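Side-chain contacts in gamma-glutamyl phosphate reductase (Saccharomyces cerevisiae, PDB 1VLU), which catalyses the NADPH-dependent reduction of L-gamma-glutamyl phosphate to the semialdehyde of L-glutamate, the second step from glutamate towards proline: residues Q18-A23 against D208-L213; A51-I56 against D86-M91. All coordinates share one frame; numbering follows the deposited sequence.

Contact 1: residues Q18-A23 against D208-L213; sequences QIAKNA and DEYIDL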
# COMPACT_ATOMS: atom_id res chain seq x y z
N GLN A 18 5.70 16.90 -2.00
CA GLN A 18 5.80 17.72 -3.20
C GLN A 18 6.79 17.11 -4.22
O GLN A 18 6.54 17.07 -5.43
CB GLN A 18 6.18 19.16 -2.84
CG GLN A 18 6.01 20.17 -3.97
CD GLN A 18 4.57 20.29 -4.46
OE1 GLN A 18 3.70 20.83 -3.77
NE2 GLN A 18 4.31 19.79 -5.67
N ILE A 19 7.91 16.62 -3.69
CA ILE A 19 8.88 15.88 -4.47
C ILE A 19 8.22 14.70 -5.17
O ILE A 19 8.33 14.59 -6.38
CB ILE A 19 10.08 15.46 -3.60
CG1 ILE A 19 10.94 16.70 -3.31
CG2 ILE A 19 10.88 14.32 -4.25
CD1 ILE A 19 11.94 16.53 -2.15
N ALA A 20 7.50 13.86 -4.42
CA ALA A 20 6.85 12.68 -4.97
C ALA A 20 5.74 13.02 -5.98
O ALA A 20 5.58 12.32 -6.99
CB ALA A 20 6.31 11.80 -3.85
N LYS A 21 4.99 14.08 -5.70
CA LYS A 21 3.93 14.54 -6.57
C LYS A 21 4.46 15.03 -7.92
O LYS A 21 3.90 14.69 -8.97
CB LYS A 21 3.09 15.64 -5.86
CG LYS A 21 1.91 16.15 -6.69
CD LYS A 21 1.06 17.16 -5.92
CE LYS A 21 0.44 18.21 -6.87
NZ LYS A 21 -0.50 19.12 -6.15
N ASN A 22 5.53 15.84 -7.87
CA ASN A 22 6.22 16.32 -9.07
C ASN A 22 6.82 15.21 -9.92
O ASN A 22 6.81 15.30 -11.15
CB ASN A 22 7.31 17.32 -8.68
CG ASN A 22 6.75 18.63 -8.13
OD1 ASN A 22 5.59 18.98 -8.38
ND2 ASN A 22 7.56 19.35 -7.37
N ALA A 23 7.32 14.17 -9.26
CA ALA A 23 7.79 12.96 -9.92
C ALA A 23 6.68 12.27 -10.69
O ALA A 23 6.89 11.84 -11.81
CB ALA A 23 8.40 12.02 -8.91
N ASP A 208 3.65 6.29 -0.77
CA ASP A 208 3.22 5.20 -1.62
C ASP A 208 2.00 5.45 -2.50
O ASP A 208 1.66 4.60 -3.33
CB ASP A 208 3.08 3.91 -0.83
CG ASP A 208 1.84 3.87 0.02
OD1 ASP A 208 1.45 4.92 0.57
OD2 ASP A 208 1.27 2.77 0.13
N GLU A 209 1.36 6.61 -2.37
CA GLU A 209 0.34 7.02 -3.34
C GLU A 209 0.97 7.51 -4.63
O GLU A 209 0.32 7.54 -5.66
CB GLU A 209 -0.57 8.14 -2.81
CG GLU A 209 -0.77 8.17 -1.31
CD GLU A 209 0.23 9.10 -0.62
OE1 GLU A 209 0.05 10.33 -0.73
OE2 GLU A 209 1.17 8.59 0.04
N TYR A 210 2.23 7.93 -4.56
CA TYR A 210 2.91 8.53 -5.70
C TYR A 210 4.09 7.70 -6.18
O TYR A 210 4.46 7.79 -7.35
CB TYR A 210 3.40 9.93 -5.38
CG TYR A 210 2.35 10.90 -4.89
CD1 TYR A 210 1.32 11.32 -5.72
CD2 TYR A 210 2.43 11.43 -3.60
CE1 TYR A 210 0.34 12.24 -5.26
CE2 TYR A 210 1.48 12.34 -3.13
CZ TYR A 210 0.44 12.74 -3.96
OH TYR A 210 -0.49 13.65 -3.48
N ILE A 211 4.70 6.92 -5.29
CA ILE A 211 5.91 6.16 -5.61
C ILE A 211 5.58 4.70 -5.73
O ILE A 211 4.95 4.13 -4.83
CB ILE A 211 7.07 6.38 -4.60
CG1 ILE A 211 7.41 7.87 -4.50
CG2 ILE A 211 8.32 5.55 -4.97
CD1 ILE A 211 8.39 8.23 -3.35
N ASP A 212 5.98 4.11 -6.85
CA ASP A 212 5.64 2.74 -7.20
C ASP A 212 6.70 1.69 -6.88
O ASP A 212 6.37 0.51 -6.76
CB ASP A 212 5.26 2.67 -8.69
CG ASP A 212 4.21 3.69 -9.07
OD1 ASP A 212 3.03 3.47 -8.70
OD2 ASP A 212 4.55 4.74 -9.69
N LEU A 213 7.96 2.08 -6.79
CA LEU A 213 9.02 1.10 -6.55
C LEU A 213 10.20 1.75 -5.88
O LEU A 213 10.59 2.85 -6.26
CB LEU A 213 9.49 0.48 -7.87
CG LEU A 213 10.38 -0.77 -7.83
CD1 LEU A 213 9.66 -1.96 -7.18
CD2 LEU A 213 10.81 -1.15 -9.25

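Contact 2: residues A51-I56 against D86-M91; sequences ANAHAI and DKFEVM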
# COMPACT_ATOMS: atom_id res chain seq x y z
N ALA A 51 32.43 16.01 -20.63
CA ALA A 51 33.00 17.37 -20.69
C ALA A 51 33.32 17.93 -19.31
O ALA A 51 34.20 18.78 -19.17
CB ALA A 51 32.08 18.32 -21.45
N ASN A 52 32.64 17.44 -18.28
CA ASN A 52 32.85 17.94 -16.92
C ASN A 52 33.56 16.97 -16.00
O ASN A 52 33.44 17.08 -14.78
CB ASN A 52 31.52 18.34 -16.30
CG ASN A 52 30.97 19.60 -16.91
OD1 ASN A 52 31.33 20.70 -16.49
ND2 ASN A 52 30.11 19.46 -17.93
N ALA A 53 34.30 16.03 -16.60
CA ALA A 53 34.93 14.91 -15.89
C ALA A 53 35.87 15.39 -14.80
O ALA A 53 35.88 14.87 -13.67
CB ALA A 53 35.68 14.03 -16.88
N HIS A 54 36.68 16.38 -15.16
CA HIS A 54 37.67 16.95 -14.27
C HIS A 54 37.03 17.57 -13.02
O HIS A 54 37.54 17.39 -11.91
CB HIS A 54 38.51 17.97 -15.02
CG HIS A 54 39.62 18.54 -14.20
ND1 HIS A 54 39.53 19.77 -13.58
CD2 HIS A 54 40.83 18.03 -13.86
CE1 HIS A 54 40.65 20.00 -12.91
NE2 HIS A 54 41.45 18.96 -13.06
N ALA A 55 35.92 18.28 -13.19
CA ALA A 55 35.17 18.84 -12.06
C ALA A 55 34.58 17.75 -11.15
O ALA A 55 34.58 17.89 -9.92
CB ALA A 55 34.07 19.80 -12.56
N ILE A 56 34.06 16.68 -11.76
CA ILE A 56 33.56 15.52 -11.01
C ILE A 56 34.68 14.82 -10.22
O ILE A 56 34.50 14.51 -9.02
CB ILE A 56 32.82 14.49 -11.93
CG1 ILE A 56 31.55 15.08 -12.55
CG2 ILE A 56 32.41 13.27 -11.13
CD1 ILE A 56 31.16 14.44 -13.90
N ASP A 86 39.32 2.21 -14.79
CA ASP A 86 38.46 2.75 -15.83
C ASP A 86 36.99 2.80 -15.41
O ASP A 86 36.11 2.71 -16.27
CB ASP A 86 38.59 1.91 -17.10
CG ASP A 86 38.49 0.43 -16.81
OD1 ASP A 86 37.37 -0.07 -16.53
OD2 ASP A 86 39.55 -0.24 -16.86
N LYS A 87 36.73 2.94 -14.11
CA LYS A 87 35.38 3.05 -13.57
C LYS A 87 34.51 4.13 -14.24
O LYS A 87 33.36 3.87 -14.59
CB LYS A 87 35.42 3.31 -12.07
CG LYS A 87 35.26 2.10 -11.18
CD LYS A 87 34.45 2.47 -9.94
CE LYS A 87 34.89 1.68 -8.70
NZ LYS A 87 36.29 2.01 -8.30
N PHE A 88 35.06 5.33 -14.39
CA PHE A 88 34.33 6.45 -14.98
C PHE A 88 34.02 6.24 -16.46
O PHE A 88 32.95 6.61 -16.94
CB PHE A 88 35.11 7.75 -14.78
CG PHE A 88 34.34 9.00 -15.15
CD1 PHE A 88 33.32 9.48 -14.33
CD2 PHE A 88 34.66 9.70 -16.31
CE1 PHE A 88 32.63 10.65 -14.67
CE2 PHE A 88 33.97 10.87 -16.67
CZ PHE A 88 32.95 11.35 -15.85
N GLU A 89 34.96 5.64 -17.17
CA GLU A 89 34.83 5.41 -18.60
C GLU A 89 33.80 4.33 -18.92
O GLU A 89 33.10 4.40 -19.93
CB GLU A 89 36.22 5.10 -19.20
CG GLU A 89 37.19 6.32 -19.25
CD GLU A 89 37.75 6.77 -17.87
OE1 GLU A 89 37.90 5.91 -16.96
OE2 GLU A 89 38.05 7.98 -17.70
N VAL A 90 33.69 3.34 -18.04
CA VAL A 90 32.68 2.28 -18.11
C VAL A 90 31.27 2.82 -17.83
O VAL A 90 30.31 2.52 -18.56
CB VAL A 90 33.05 1.10 -17.12
CG1 VAL A 90 31.85 0.18 -16.82
CG2 VAL A 90 34.25 0.30 -17.65
N MSE A 91 31.15 3.62 -16.76
CA MSE A 91 29.93 4.34 -16.43
C MSE A 91 29.42 5.17 -17.62
O MSE A 91 28.24 5.11 -17.95
CB MSE A 91 30.19 5.22 -15.21
CG MSE A 91 28.97 5.97 -14.68
SE MSE A 91 29.39 7.70 -13.78
CE MSE A 91 29.62 8.81 -15.44

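Contact 1: residues Q18-A23 against D208-L213
Tyr-210 is the first residue along 208-213 to meet helix 15-30, and it settles on Ala-20 and Lys-21. Just before it, Asp-208 and Glu-209 turn to the subunit boundary, where both pack on Lys-231 of the second subunit. The CB of Tyr-210 stands 3.8 Å from the CB of Ala-20 and 3.6 Å from the Ala-20 carbonyl O, so the root of the tyrosine packs directly on alanine's methyl and on the adjoining carbonyl. A small residue suits this place, since the CA atoms of Ala-20 and Tyr-210 are 5.8 Å apart. With its CG anti to the carbonyl carbon (chi1 -56°), the tyrosine lays its phenol ring alongside the helix backbone. One face is covered by Lys-21, whose CA sits 4.2 Å above the ring plane and over its centre, with the neighbouring backbone N over the same face. Lysine fits here because its aliphatic CB adds to the cover, lying 4.4 Å from CZ of Tyr-210, while the extended chain carries the ammonium group away from the loop.

Ile-211 comes next and reaches the same methyl from another direction: its CG1 is 4.1 Å from the CB of Ala-20. Its branched side chain also touches Ile-156 and Leu-131, which suits a buried link between helix and sheet. No hydrogen bond crosses this interface, and apolar contacts carry it. OD2 of Asp-212 then accepts a hydrogen bond from the backbone N of Val-129, and Leu-213 enters the strand that pairs in parallel with 118-134. A helix thus packs against the loop feeding a strand of a sheet ordered 192-194, 154-158, 118-134, 213-217, an order consistent with the Rossmann-type coenzyme-binding domain of the aldehyde dehydrogenase family.

Contact 2: residues A51-I56 against D86-M91
Phe-88 reaches over from helix 87-100 to meet Ala-53 and Ile-56, one turn apart on helix 53-69. Across the two segments the interactions are apolar, with no hydrogen bond between them. CE2 of Phe-88 comes within 3.6 Å of the CB of Ala-53, and its CZ lies 4.1 Å from the CD1 of Ile-56. Both methyls approach the ring obliquely, and the side chains of Ile-56 and Phe-88 cross at about a right angle. Holding CG anti to the backbone N (chi1 -171°) sends the ring across the interval between the helices, where the CA atoms of Ala-53 and Phe-88 are 8.5 Å apart. A long flat side chain suits that span, whereas alanine leaves room for the ring's far end. Phe-88 also stacks with Phe-83. Shortened to alanine, Phe-88 would probably leave a gap facing Ala-53 and Ile-56, and Phe-83 without its stacking partner.

The hydrogen bonds within the segments are backbone ones, such as Ile-56 N to Asn-52 O, the N-cap residue of helix 53-69. This is helix-to-helix packing between the starts of 53-69 and 87-100, with Leu-82 touching both Phe-88 and Ile-56, and Ile-56 lying also against helices 35-51 and 164-185.

In the fold
Contact 2 is nested in the chain segment closed by contact 1: helix 15-30 comes first, then the two helices of contact 2, and much later the loop leading into strand 213-217. Their centres are 31 Å apart and their nearest atoms about 20 Å. Contact 1 lies by the mixed sheet and close to the second subunit; contact 2 sits farther from the chain centre, among helices and the loop holding Leu-82 and Phe-83. Strand 154-158 meets contact 1 through Ile-156, and the next helix, 164-185, meets contact 2 through Thr-166 and Ile-173. Contact 1 thus sets helix 15-30 against the probably coenzyme-binding domain, while contact 2 joins two later helices to each other.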